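Local coordinates for 3-hydroxyisobutyrate dehydrogenase family protein (Geobacter sulfurreducens, PDB 3PDU), which binds NADP+ and acts as a succinic semialdehyde reductase (gamma-hydroxybutyrate dehydrogenase) of the beta-hydroxyacid dehydrogenase family, at residues A[19-25]-A[149-154]; A[81-87]-A[108-114]; A[116-120]-A[163-168]; A[179-183]-A[261-265]; A[219-223]-A[277-282]. One frame throughout, in Å; residues are numbered along the deposited sequence.

Contact 1: A[19-25]-A[149-154]; sequences NLVRAGF and PAFAAL
Leu20, Ala23 and Phe25 carry the apolar part of this contact between helix 13-23 and helix 148-154, whose short segments cross at 114° in the dinucleotide-binding domain. Leu20 CG lies anti to its carbonyl carbon (chi1 -63°), which lets the CD2 branch settle on the facing helix, 3.8 Å from Ala150 CB and close to Ala153 CB and Leu154 CD2. The methyls of Ala23 and Ala153 meet tip to tip, CB to CB 3.9 Å. Just past the Schellman motif that ends the first helix at Gly24, Phe25 reaches back across. Its CZ is 3.8 Å from Pro149 CB, the two side chains crossing at about a right angle, and Ala153 CB sits at the ring edge. Tyr4 of strand 4-7 packs edge-to-face with the same ring. With an alanine in place of Phe25, a gap is likely to open beside Pro149 and Ala150, and Tyr4 would probably lose its aromatic partner. The polar link is indirect: water 1 accepts from Asn19 ND2 at 3.0 Å and donates to Leu154 O, also at 3.0 Å. With no direct hydrogen bond between the segments, the two helices are joined by apolar packing and one bridging water.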
# COMPACT_ATOMS: atom_id res chain seq x y z
N ASN A 19 -23.74 -8.25 32.90
CA ASN A 19 -24.86 -9.01 32.35
C ASN A 19 -25.06 -10.36 33.05
O ASN A 19 -26.20 -10.78 33.27
CB ASN A 19 -24.70 -9.20 30.85
CG ASN A 19 -25.11 -7.98 30.07
OD1 ASN A 19 -25.81 -7.12 30.60
ND2 ASN A 19 -24.70 -7.90 28.80
N LEU A 20 -23.97 -11.04 33.40
CA LEU A 20 -24.08 -12.32 34.09
C LEU A 20 -24.64 -12.12 35.49
O LEU A 20 -25.50 -12.87 35.94
CB LEU A 20 -22.72 -13.02 34.15
CG LEU A 20 -22.10 -13.41 32.80
CD1 LEU A 20 -20.76 -14.11 33.00
CD2 LEU A 20 -23.06 -14.31 32.02
N VAL A 21 -24.14 -11.10 36.19
CA VAL A 21 -24.67 -10.80 37.53
C VAL A 21 -26.15 -10.47 37.46
O VAL A 21 -26.95 -11.00 38.23
CB VAL A 21 -23.90 -9.65 38.21
CG1 VAL A 21 -24.56 -9.29 39.56
CG2 VAL A 21 -22.44 -10.05 38.40
N ARG A 22 -26.53 -9.61 36.52
CA ARG A 22 -27.93 -9.21 36.42
C ARG A 22 -28.85 -10.36 35.99
O ARG A 22 -30.03 -10.38 36.36
CB ARG A 22 -28.10 -8.02 35.48
CG ARG A 22 -27.48 -6.73 35.99
CD ARG A 22 -27.98 -5.53 35.20
NE ARG A 22 -26.99 -4.46 35.17
CZ ARG A 22 -26.15 -4.25 34.16
NH1 ARG A 22 -26.17 -5.05 33.10
NH2 ARG A 22 -25.28 -3.25 34.22
N ALA A 23 -28.31 -11.31 35.24
CA ALA A 23 -29.08 -12.50 34.85
C ALA A 23 -29.28 -13.44 36.03
O ALA A 23 -30.11 -14.35 35.98
CB ALA A 23 -28.39 -13.23 33.70
N GLY A 24 -28.53 -13.22 37.11
CA GLY A 24 -28.72 -13.99 38.33
C GLY A 24 -27.70 -15.08 38.61
O GLY A 24 -27.90 -15.89 39.53
N PHE A 25 -26.61 -15.12 37.84
CA PHE A 25 -25.53 -16.06 38.13
C PHE A 25 -24.68 -15.61 39.32
O PHE A 25 -24.61 -14.43 39.63
CB PHE A 25 -24.64 -16.28 36.90
CG PHE A 25 -25.38 -16.81 35.70
CD1 PHE A 25 -25.86 -18.11 35.68
CD2 PHE A 25 -25.61 -16.01 34.59
CE1 PHE A 25 -26.55 -18.61 34.58
CE2 PHE A 25 -26.30 -16.49 33.48
CZ PHE A 25 -26.77 -17.78 33.48
N PRO A 149 -26.67 -21.05 29.08
CA PRO A 149 -27.42 -19.99 29.77
C PRO A 149 -26.62 -18.69 29.91
O PRO A 149 -27.16 -17.59 29.79
CB PRO A 149 -27.74 -20.62 31.14
CG PRO A 149 -27.84 -22.10 30.84
CD PRO A 149 -26.74 -22.34 29.80
N ALA A 150 -25.32 -18.81 30.15
CA ALA A 150 -24.48 -17.62 30.22
C ALA A 150 -24.35 -16.93 28.85
O ALA A 150 -24.42 -15.70 28.75
CB ALA A 150 -23.10 -17.95 30.83
N PHE A 151 -24.18 -17.71 27.78
CA PHE A 151 -24.07 -17.14 26.44
C PHE A 151 -25.37 -16.41 26.05
O PHE A 151 -25.33 -15.42 25.32
CB PHE A 151 -23.74 -18.23 25.40
CG PHE A 151 -22.28 -18.64 25.38
CD1 PHE A 151 -21.30 -17.84 25.93
CD2 PHE A 151 -21.89 -19.82 24.75
CE1 PHE A 151 -19.95 -18.22 25.89
CE2 PHE A 151 -20.55 -20.20 24.71
CZ PHE A 151 -19.58 -19.40 25.27
N ALA A 152 -26.50 -16.88 26.55
CA ALA A 152 -27.77 -16.21 26.29
C ALA A 152 -27.86 -14.83 26.96
O ALA A 152 -28.54 -13.93 26.47
CB ALA A 152 -28.96 -17.09 26.68
N ALA A 153 -27.18 -14.67 28.09
CA ALA A 153 -27.10 -13.37 28.76
C ALA A 153 -26.11 -12.44 28.04
O ALA A 153 -26.19 -11.21 28.17
CB ALA A 153 -26.68 -13.54 30.22
N LEU A 154 -25.19 -13.02 27.29
CA LEU A 154 -24.13 -12.22 26.67
C LEU A 154 -24.38 -11.85 25.21
O LEU A 154 -23.95 -10.79 24.75
CB LEU A 154 -22.79 -12.95 26.77
CG LEU A 154 -22.24 -13.22 28.17
CD1 LEU A 154 -20.93 -13.99 28.03
CD2 LEU A 154 -22.02 -11.94 28.94
O HOH W 1 -22.69 -9.06 26.87

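Contact 2: A[81-87]-A[108-114]; sequences VLEGIGG and AVTARGG
Leu82 O lies over one face of the Arg112 guanidinium, 3.1 Å above its plane and offset toward the rim. Arg112 NE is 3.2 Å from Leu82 O, but the angle is too poor for a hydrogen bond; the contact is one of a carbonyl dipole against a cationic face. A bend at chi2 (-87°) folds the arginine chain over Leu82, and Ile85 CG2 packs on Arg112 CB at 3.9 Å. Beneath the arginine, Leu82 straddles Ala108, with CD2 at 3.7 Å from Ala108 CB and CD1 nearby, and CD2 also touches Val109 CG2. Helix 99-111 ends in a Schellman motif at Gly113, and glycines let the chains close there: Gly86 CA makes a C-H...O contact of 3.5 Å with Arg112 O, while Ile85 CG1 lies 4.0 Å from Gly114 CA, where a CB at Gly114 would clash with Ile85 CG1. Water 3 accepts from Gly87 N at 2.7 Å and donates to Arg112 O. The loop before strand 90-93 is thus laid on the end of the following helix of the Rossmann-type domain by apolar packing, an arginine lying over a carbonyl oxygen, close glycine backbones and a water bridge.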
# COMPACT_ATOMS: atom_id res chain seq x y z
N VAL A 81 -4.22 -18.91 35.36
CA VAL A 81 -5.28 -19.91 35.17
C VAL A 81 -4.82 -21.34 35.45
O VAL A 81 -5.52 -22.12 36.10
CB VAL A 81 -5.88 -19.81 33.75
CG1 VAL A 81 -6.83 -21.00 33.45
CG2 VAL A 81 -6.62 -18.47 33.58
N LEU A 82 -3.64 -21.69 34.95
CA LEU A 82 -3.18 -23.07 35.03
C LEU A 82 -2.92 -23.53 36.46
O LEU A 82 -2.93 -24.73 36.74
CB LEU A 82 -1.93 -23.26 34.18
CG LEU A 82 -2.04 -23.01 32.67
CD1 LEU A 82 -0.67 -23.25 32.03
CD2 LEU A 82 -3.10 -23.88 32.00
N GLU A 83 -2.69 -22.58 37.37
CA GLU A 83 -2.43 -22.93 38.77
C GLU A 83 -3.72 -23.24 39.53
O GLU A 83 -3.68 -23.73 40.65
CB GLU A 83 -1.67 -21.81 39.49
CG GLU A 83 -0.28 -21.53 38.91
CD GLU A 83 0.56 -20.62 39.81
OE1 GLU A 83 0.05 -20.17 40.86
OE2 GLU A 83 1.73 -20.36 39.46
N GLY A 84 -4.86 -22.96 38.92
CA GLY A 84 -6.14 -23.23 39.57
C GLY A 84 -7.08 -24.16 38.81
O GLY A 84 -7.84 -24.89 39.43
N ILE A 85 -7.05 -24.12 37.48
CA ILE A 85 -7.99 -24.91 36.68
C ILE A 85 -7.74 -26.41 36.85
O ILE A 85 -6.62 -26.82 37.13
CB ILE A 85 -7.93 -24.55 35.18
CG1 ILE A 85 -9.22 -24.97 34.46
CG2 ILE A 85 -6.70 -25.18 34.53
CD1 ILE A 85 -10.36 -24.00 34.64
N GLY A 86 -8.78 -27.22 36.67
CA GLY A 86 -8.67 -28.66 36.83
C GLY A 86 -10.03 -29.29 37.07
O GLY A 86 -11.05 -28.59 37.04
N GLY A 87 -10.05 -30.60 37.30
CA GLY A 87 -11.26 -31.31 37.67
C GLY A 87 -12.47 -31.07 36.78
O GLY A 87 -13.61 -31.07 37.26
N ALA A 108 -2.79 -26.39 27.12
CA ALA A 108 -2.31 -26.31 28.50
C ALA A 108 -3.43 -26.58 29.51
O ALA A 108 -3.25 -27.35 30.46
CB ALA A 108 -1.67 -24.97 28.76
N VAL A 109 -4.57 -25.93 29.31
CA VAL A 109 -5.71 -26.09 30.20
C VAL A 109 -6.16 -27.55 30.20
O VAL A 109 -6.43 -28.14 31.25
CB VAL A 109 -6.89 -25.21 29.76
CG1 VAL A 109 -8.19 -25.67 30.43
CG2 VAL A 109 -6.58 -23.74 30.06
N THR A 110 -6.23 -28.13 29.01
CA THR A 110 -6.65 -29.52 28.87
C THR A 110 -5.71 -30.47 29.60
O THR A 110 -6.14 -31.45 30.22
CB THR A 110 -6.76 -29.94 27.39
OG1 THR A 110 -7.68 -29.08 26.72
CG2 THR A 110 -7.25 -31.38 27.27
N ALA A 111 -4.41 -30.18 29.55
CA ALA A 111 -3.43 -31.03 30.19
C ALA A 111 -3.52 -30.95 31.71
O ALA A 111 -3.08 -31.86 32.41
CB ALA A 111 -2.02 -30.68 29.71
N ARG A 112 -4.11 -29.87 32.22
CA ARG A 112 -4.33 -29.72 33.66
C ARG A 112 -5.67 -30.33 34.07
O ARG A 112 -6.04 -30.29 35.24
CB ARG A 112 -4.31 -28.24 34.06
CG ARG A 112 -2.96 -27.57 33.92
CD ARG A 112 -2.11 -27.76 35.17
NE ARG A 112 -1.00 -26.82 35.19
CZ ARG A 112 -0.25 -26.56 36.26
NH1 ARG A 112 -0.49 -27.17 37.41
NH2 ARG A 112 0.75 -25.68 36.17
N GLY A 113 -6.40 -30.88 33.11
CA GLY A 113 -7.68 -31.49 33.39
C GLY A 113 -8.86 -30.55 33.33
O GLY A 113 -9.94 -30.87 33.81
N GLY A 114 -8.67 -29.37 32.72
CA GLY A 114 -9.75 -28.43 32.55
C GLY A 114 -10.38 -28.62 31.18
O GLY A 114 -9.88 -29.41 30.38
O HOH W 2 -5.18 -29.72 37.87
O HOH W 3 -7.75 -32.10 37.27

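Contact 3: A[116-120]-A[163-168]; sequences FLEAP and EVGQGA
Pro120 and Ala168 bring the two backbones nearest, their CA atoms 6.6 Å apart, where strand 115-122 is interrupted after Glu118 and segment 163-168 turns into a helix. Gly165 occupies the N-cap position of helix 166-194 with a positive phi of 112°, and the amides of Gly165, Gly167 and Ala168 converge on the strand's Glu118. Into this helix start goes the glutamate side chain. Its CG stands between the backbone N and the carbonyl carbon (chi1 67°), and the chain then runs extended, so that OE2 arrives among the amides. Ala168 N donates to Glu118 OE2 at 3.0 Å and 153°, and Gly165 N donates to the same oxygen at 2.7 Å, the two coming from opposite faces of the carboxylate plane. A weak third bond comes from Gly167 N, 2.8 Å from Glu118 OE2 but strongly bent. A CB at Gly167 would clash with this oxygen. The carboxylate's negative charge at the positive end of the helix dipole is likely to be favourable. On one flank Pro120 CG rests 3.6 Å from Gly167 O; on the other Val164 presents both methyls to the edge of the Phe116 ring, CG1 lying 3.9 Å from Phe116 CE2. Ser102 OG of helix 99-111 binds Glu118 OE1, and that helix also packs on Phe116, Val164 and Ala168. The contact therefore ties strand 115-122, which runs between strands 90-93 and 133-139, to the start of the long helix that leads from the nucleotide-binding domain into the helical domain.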
# COMPACT_ATOMS: atom_id res chain seq x y z
N PHE A 116 -11.54 -26.40 27.70
CA PHE A 116 -11.26 -25.12 27.06
C PHE A 116 -12.16 -24.86 25.85
O PHE A 116 -12.41 -25.75 25.02
CB PHE A 116 -9.79 -24.98 26.62
CG PHE A 116 -9.50 -23.67 25.93
CD1 PHE A 116 -9.38 -22.50 26.67
CD2 PHE A 116 -9.39 -23.59 24.54
CE1 PHE A 116 -9.13 -21.28 26.05
CE2 PHE A 116 -9.13 -22.38 23.91
CZ PHE A 116 -9.01 -21.22 24.66
N LEU A 117 -12.63 -23.63 25.77
CA LEU A 117 -13.37 -23.16 24.61
C LEU A 117 -12.90 -21.75 24.30
O LEU A 117 -12.76 -20.94 25.22
CB LEU A 117 -14.87 -23.12 24.97
CG LEU A 117 -15.86 -22.79 23.86
CD1 LEU A 117 -16.02 -23.99 22.94
CD2 LEU A 117 -17.21 -22.42 24.49
N GLU A 118 -12.64 -21.45 23.03
CA GLU A 118 -12.38 -20.06 22.67
C GLU A 118 -13.72 -19.51 22.21
O GLU A 118 -14.52 -20.24 21.62
CB GLU A 118 -11.32 -19.94 21.57
CG GLU A 118 -11.74 -20.49 20.21
CD GLU A 118 -10.70 -20.26 19.12
OE1 GLU A 118 -9.66 -19.63 19.40
OE2 GLU A 118 -10.91 -20.73 17.98
N ALA A 119 -14.00 -18.25 22.50
CA ALA A 119 -15.26 -17.66 22.07
C ALA A 119 -15.15 -16.15 21.86
O ALA A 119 -15.84 -15.38 22.55
CB ALA A 119 -16.38 -18.01 23.05
N PRO A 120 -14.31 -15.72 20.91
CA PRO A 120 -14.22 -14.29 20.64
C PRO A 120 -15.56 -13.80 20.09
O PRO A 120 -16.38 -14.61 19.65
CB PRO A 120 -13.12 -14.20 19.56
CG PRO A 120 -13.12 -15.57 18.90
CD PRO A 120 -13.48 -16.53 20.00
N GLU A 163 -12.91 -27.07 15.74
CA GLU A 163 -11.72 -27.18 16.59
C GLU A 163 -11.17 -25.82 17.03
O GLU A 163 -11.35 -24.82 16.34
CB GLU A 163 -10.62 -27.95 15.85
CG GLU A 163 -11.07 -29.27 15.25
CD GLU A 163 -10.94 -30.44 16.22
OE1 GLU A 163 -10.86 -30.21 17.44
OE2 GLU A 163 -10.92 -31.60 15.74
N VAL A 164 -10.47 -25.80 18.17
CA VAL A 164 -9.85 -24.57 18.64
C VAL A 164 -9.01 -23.97 17.53
O VAL A 164 -8.29 -24.69 16.82
CB VAL A 164 -8.97 -24.81 19.88
CG1 VAL A 164 -8.27 -23.52 20.29
CG2 VAL A 164 -9.81 -25.34 21.03
N GLY A 165 -9.12 -22.66 17.36
CA GLY A 165 -8.44 -21.98 16.27
C GLY A 165 -9.38 -21.43 15.22
O GLY A 165 -9.11 -20.38 14.64
N GLN A 166 -10.49 -22.13 14.95
CA GLN A 166 -11.44 -21.69 13.92
C GLN A 166 -12.20 -20.45 14.36
O GLN A 166 -12.54 -19.60 13.54
CB GLN A 166 -12.43 -22.81 13.56
CG GLN A 166 -11.79 -24.02 12.91
CD GLN A 166 -11.09 -23.66 11.62
OE1 GLN A 166 -11.73 -23.53 10.58
NE2 GLN A 166 -9.77 -23.48 11.68
N GLY A 167 -12.48 -20.36 15.66
CA GLY A 167 -13.10 -19.17 16.22
C GLY A 167 -12.19 -17.96 16.07
O GLY A 167 -12.62 -16.91 15.59
N ALA A 168 -10.93 -18.11 16.46
CA ALA A 168 -9.99 -17.00 16.31
C ALA A 168 -9.85 -16.59 14.84
O ALA A 168 -9.81 -15.39 14.52
CB ALA A 168 -8.62 -17.38 16.89

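Contact 4: A[179-183]-A[261-265]; sequences GQMMT and ANESF
Thr183 turns its CG2 anti to the carbonyl carbon, with OG1 at a chi1 of 58°, which directs the methyl to the Phe265 ring and leaves OG1 beside the Ala261 methyl. The phenylalanine, at chi1 -85°, extends its ring from helix 256-270 to helix 166-194. This is a helix-helix crossing in the all-alpha C-terminal domain of the beta-hydroxyacid dehydrogenase fold, the short segments meeting at 66° with axes 9.9 Å apart. At one end the short side chain of Ala261 faces Gln180, their CA atoms 5.8 Å apart. Ala261 CB touches two side chains about one turn apart on the other helix, 3.9 Å from Thr183 OG1 and 4.0 Å from Gln180 CG. Further along, the phenylalanine ring meets Thr183 obliquely, the methyl CG2 lying 3.7 Å from Phe265 CE2. Met182 CG comes to the ring edge near CZ, while its sulfur end leads off toward segment 277-282. Met237, Gln238 and Leu241 of helix 234-251 also pack on Phe265. Ser264 adds only its CB side to the crossing, its OG being bonded to Arg267. Glu263 points elsewhere, its OE1 accepting from Leu255 N of the third subunit, so helix 256-270 joins the domain interior to a subunit interface. In the plane of the aromatic ring, at its edge, Gly179 O lies 3.7 Å from Phe265 CE2.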
# COMPACT_ATOMS: atom_id res chain seq x y z
N GLY A 179 -11.67 -3.33 9.59
CA GLY A 179 -10.61 -2.33 9.60
C GLY A 179 -10.48 -1.65 8.26
O GLY A 179 -10.31 -0.43 8.18
N GLN A 180 -10.55 -2.43 7.19
CA GLN A 180 -10.48 -1.87 5.84
C GLN A 180 -11.72 -1.03 5.52
O GLN A 180 -11.62 -0.01 4.82
CB GLN A 180 -10.27 -2.97 4.81
CG GLN A 180 -8.91 -3.68 4.95
CD GLN A 180 -8.63 -4.63 3.80
OE1 GLN A 180 -8.50 -5.84 4.00
NE2 GLN A 180 -8.53 -4.09 2.61
N MET A 181 -12.88 -1.43 6.03
CA MET A 181 -14.08 -0.60 5.85
C MET A 181 -13.95 0.76 6.51
O MET A 181 -14.44 1.77 5.99
CB MET A 181 -15.34 -1.29 6.37
CG MET A 181 -15.87 -2.37 5.42
SD MET A 181 -17.33 -3.16 6.11
CE MET A 181 -18.54 -1.84 6.05
N MET A 182 -13.31 0.78 7.68
CA MET A 182 -13.16 2.04 8.41
C MET A 182 -12.19 2.98 7.69
O MET A 182 -12.45 4.18 7.59
CB MET A 182 -12.70 1.80 9.86
CG MET A 182 -12.64 3.09 10.70
SD MET A 182 -14.29 3.76 11.02
CE MET A 182 -14.12 5.38 10.28
N THR A 183 -11.09 2.44 7.17
CA THR A 183 -10.17 3.29 6.42
C THR A 183 -10.80 3.74 5.10
O THR A 183 -10.56 4.84 4.63
CB THR A 183 -8.77 2.66 6.18
OG1 THR A 183 -8.89 1.41 5.48
CG2 THR A 183 -8.01 2.47 7.49
N ALA A 261 -4.01 -1.01 5.44
CA ALA A 261 -4.86 -0.49 6.51
C ALA A 261 -4.14 -0.61 7.86
O ALA A 261 -4.21 0.29 8.69
CB ALA A 261 -6.20 -1.23 6.53
N ASN A 262 -3.44 -1.73 8.06
CA ASN A 262 -2.64 -1.92 9.28
C ASN A 262 -1.68 -0.74 9.51
O ASN A 262 -1.61 -0.18 10.62
CB ASN A 262 -1.87 -3.25 9.18
CG ASN A 262 -1.16 -3.63 10.49
OD1 ASN A 262 -1.60 -3.27 11.58
ND2 ASN A 262 -0.05 -4.39 10.37
N GLU A 263 -0.93 -0.36 8.48
CA GLU A 263 0.00 0.76 8.63
C GLU A 263 -0.70 2.10 8.88
O GLU A 263 -0.17 2.94 9.61
CB GLU A 263 0.97 0.87 7.43
CG GLU A 263 1.73 -0.42 7.16
CD GLU A 263 2.51 -0.94 8.36
OE1 GLU A 263 3.29 -0.15 8.94
OE2 GLU A 263 2.34 -2.12 8.73
N SER A 264 -1.87 2.31 8.29
CA SER A 264 -2.60 3.55 8.58
C SER A 264 -3.01 3.61 10.05
O SER A 264 -2.94 4.67 10.68
CB SER A 264 -3.82 3.73 7.68
OG SER A 264 -3.40 3.98 6.35
N PHE A 265 -3.44 2.48 10.59
CA PHE A 265 -3.78 2.43 12.02
C PHE A 265 -2.56 2.61 12.91
O PHE A 265 -2.66 3.19 14.00
CB PHE A 265 -4.54 1.15 12.37
CG PHE A 265 -6.01 1.24 12.12
CD1 PHE A 265 -6.83 1.91 13.02
CD2 PHE A 265 -6.57 0.70 10.97
CE1 PHE A 265 -8.19 2.02 12.78
CE2 PHE A 265 -7.94 0.80 10.74
CZ PHE A 265 -8.74 1.47 11.64

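Contact 5: A[219-223]-A[277-282]; sequences KGQML and DFAAVF
An Asx turn at Asp277, which opens the 3-10 segment 278-281, also receives Lys219 from helix 214-225. Lys219 NZ forms a salt bridge with Asp277 OD2 at 2.8 Å, arriving on the syn side, 25° out of the carboxylate plane. Ala279 N closes the turn on the same oxygen at 3.1 Å and 163°, from the opposite face. The other oxygen, OD1, accepts from the backbone amides of Ser231 and Phe232. With an alanine in place of Asp277, the lysine ammonium would probably lose its charge mate and the start of the 3-10 segment its side-chain tether. The lysine's hydrocarbon chain is used too, its CE lying 3.5 Å from Phe278 CE2. Within the all-helical C-terminal domain the contact holds the loop after helix 256-270 to helix 214-225, and the side chain of Phe278 is about 7 Å from the bound NADP+ at their nearest atoms. Met222, extended beyond CG, brings its SD to 3.7 Å from Ala279 CB and its CE near the aspartate carboxylate. With CG anti to the carbonyl carbon, chi1 -55°, Leu223 sends CD2 onto Phe282, 3.5 Å from Phe282 CB, and its CD1 lies over one face of the Phe282 ring, toward the rim.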
# COMPACT_ATOMS: atom_id res chain seq x y z
N LYS A 219 -20.30 5.51 12.85
CA LYS A 219 -18.95 6.08 12.79
C LYS A 219 -18.96 7.38 11.99
O LYS A 219 -18.17 8.29 12.26
CB LYS A 219 -17.94 5.09 12.20
CG LYS A 219 -17.85 3.74 12.93
CD LYS A 219 -17.63 3.92 14.46
CE LYS A 219 -17.42 2.55 15.15
NZ LYS A 219 -17.25 2.71 16.64
N GLY A 220 -19.84 7.47 10.99
CA GLY A 220 -19.96 8.68 10.20
C GLY A 220 -20.22 9.91 11.05
O GLY A 220 -19.69 10.99 10.80
N GLN A 221 -21.06 9.75 12.07
CA GLN A 221 -21.36 10.86 12.95
C GLN A 221 -20.14 11.29 13.77
O GLN A 221 -19.98 12.47 14.07
CB GLN A 221 -22.55 10.55 13.86
CG GLN A 221 -23.88 10.50 13.11
CD GLN A 221 -24.18 11.80 12.35
OE1 GLN A 221 -24.08 12.90 12.90
NE2 GLN A 221 -24.53 11.66 11.07
N MET A 222 -19.29 10.34 14.14
CA MET A 222 -18.03 10.69 14.80
C MET A 222 -17.16 11.52 13.87
O MET A 222 -16.51 12.48 14.30
CB MET A 222 -17.25 9.44 15.19
CG MET A 222 -17.83 8.66 16.33
SD MET A 222 -16.72 7.31 16.76
CE MET A 222 -17.73 6.43 17.96
N LEU A 223 -17.12 11.13 12.60
CA LEU A 223 -16.29 11.84 11.63
C LEU A 223 -16.78 13.28 11.48
O LEU A 223 -15.98 14.21 11.34
CB LEU A 223 -16.30 11.14 10.28
CG LEU A 223 -15.90 9.67 10.24
CD1 LEU A 223 -15.64 9.21 8.80
CD2 LEU A 223 -14.68 9.42 11.10
N ASP A 277 -11.76 5.84 19.99
CA ASP A 277 -12.42 4.84 19.16
C ASP A 277 -11.62 4.59 17.89
O ASP A 277 -10.95 5.50 17.38
CB ASP A 277 -13.83 5.30 18.78
CG ASP A 277 -14.66 4.18 18.18
OD1 ASP A 277 -15.07 3.29 18.95
OD2 ASP A 277 -14.88 4.18 16.96
N PHE A 278 -11.70 3.37 17.34
CA PHE A 278 -10.96 3.08 16.11
C PHE A 278 -11.34 3.97 14.94
O PHE A 278 -10.57 4.10 13.98
CB PHE A 278 -10.98 1.58 15.75
CG PHE A 278 -12.26 1.10 15.10
CD1 PHE A 278 -12.24 0.64 13.78
CD2 PHE A 278 -13.45 1.02 15.82
CE1 PHE A 278 -13.40 0.15 13.17
CE2 PHE A 278 -14.62 0.53 15.22
CZ PHE A 278 -14.59 0.10 13.89
N ALA A 279 -12.50 4.61 15.00
CA ALA A 279 -12.88 5.56 13.94
C ALA A 279 -11.88 6.73 13.87
O ALA A 279 -11.78 7.43 12.86
CB ALA A 279 -14.31 6.10 14.16
N ALA A 280 -11.14 6.93 14.96
CA ALA A 280 -10.19 8.03 15.03
C ALA A 280 -9.02 7.89 14.05
O ALA A 280 -8.20 8.80 13.95
CB ALA A 280 -9.69 8.20 16.46
N VAL A 281 -8.94 6.78 13.32
CA VAL A 281 -7.96 6.69 12.25
C VAL A 281 -8.20 7.84 11.26
O VAL A 281 -7.30 8.28 10.58
CB VAL A 281 -8.01 5.32 11.52
CG1 VAL A 281 -9.32 5.16 10.76
CG2 VAL A 281 -6.81 5.18 10.58
N PHE A 282 -9.43 8.32 11.21
CA PHE A 282 -9.76 9.47 10.37
C PHE A 282 -8.83 10.66 10.64
O PHE A 282 -8.54 11.45 9.75
CB PHE A 282 -11.21 9.87 10.63
CG PHE A 282 -11.67 11.05 9.84
CD1 PHE A 282 -11.79 10.98 8.46
CD2 PHE A 282 -12.04 12.22 10.48
CE1 PHE A 282 -12.26 12.07 7.73
CE2 PHE A 282 -12.50 13.32 9.76
CZ PHE A 282 -12.61 13.24 8.39

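In the fold
From the N terminus, contact 1 closes a long loop, bringing helix 13-23 to helix 148-154. Within that span contact 2 closes a short one, from the 81-87 loop to the end of helix 99-111, without touching contact 1. Contact 3 follows contact 2 and crosses contact 1, touching both: Leu117 and Ala119 pack on Phe151, and Phe116 on Val109. It also takes the chain into helix 166-194, to whose later turns contact 4 brings back helix 256-270. Contact 5 returns segment 277-282 to helix 214-225. Contacts 4 and 5 cross in the helical domain, joined through Met182, Phe265, Phe278, Ala279 and Val281. Helix 166-194 thus connects the two groups.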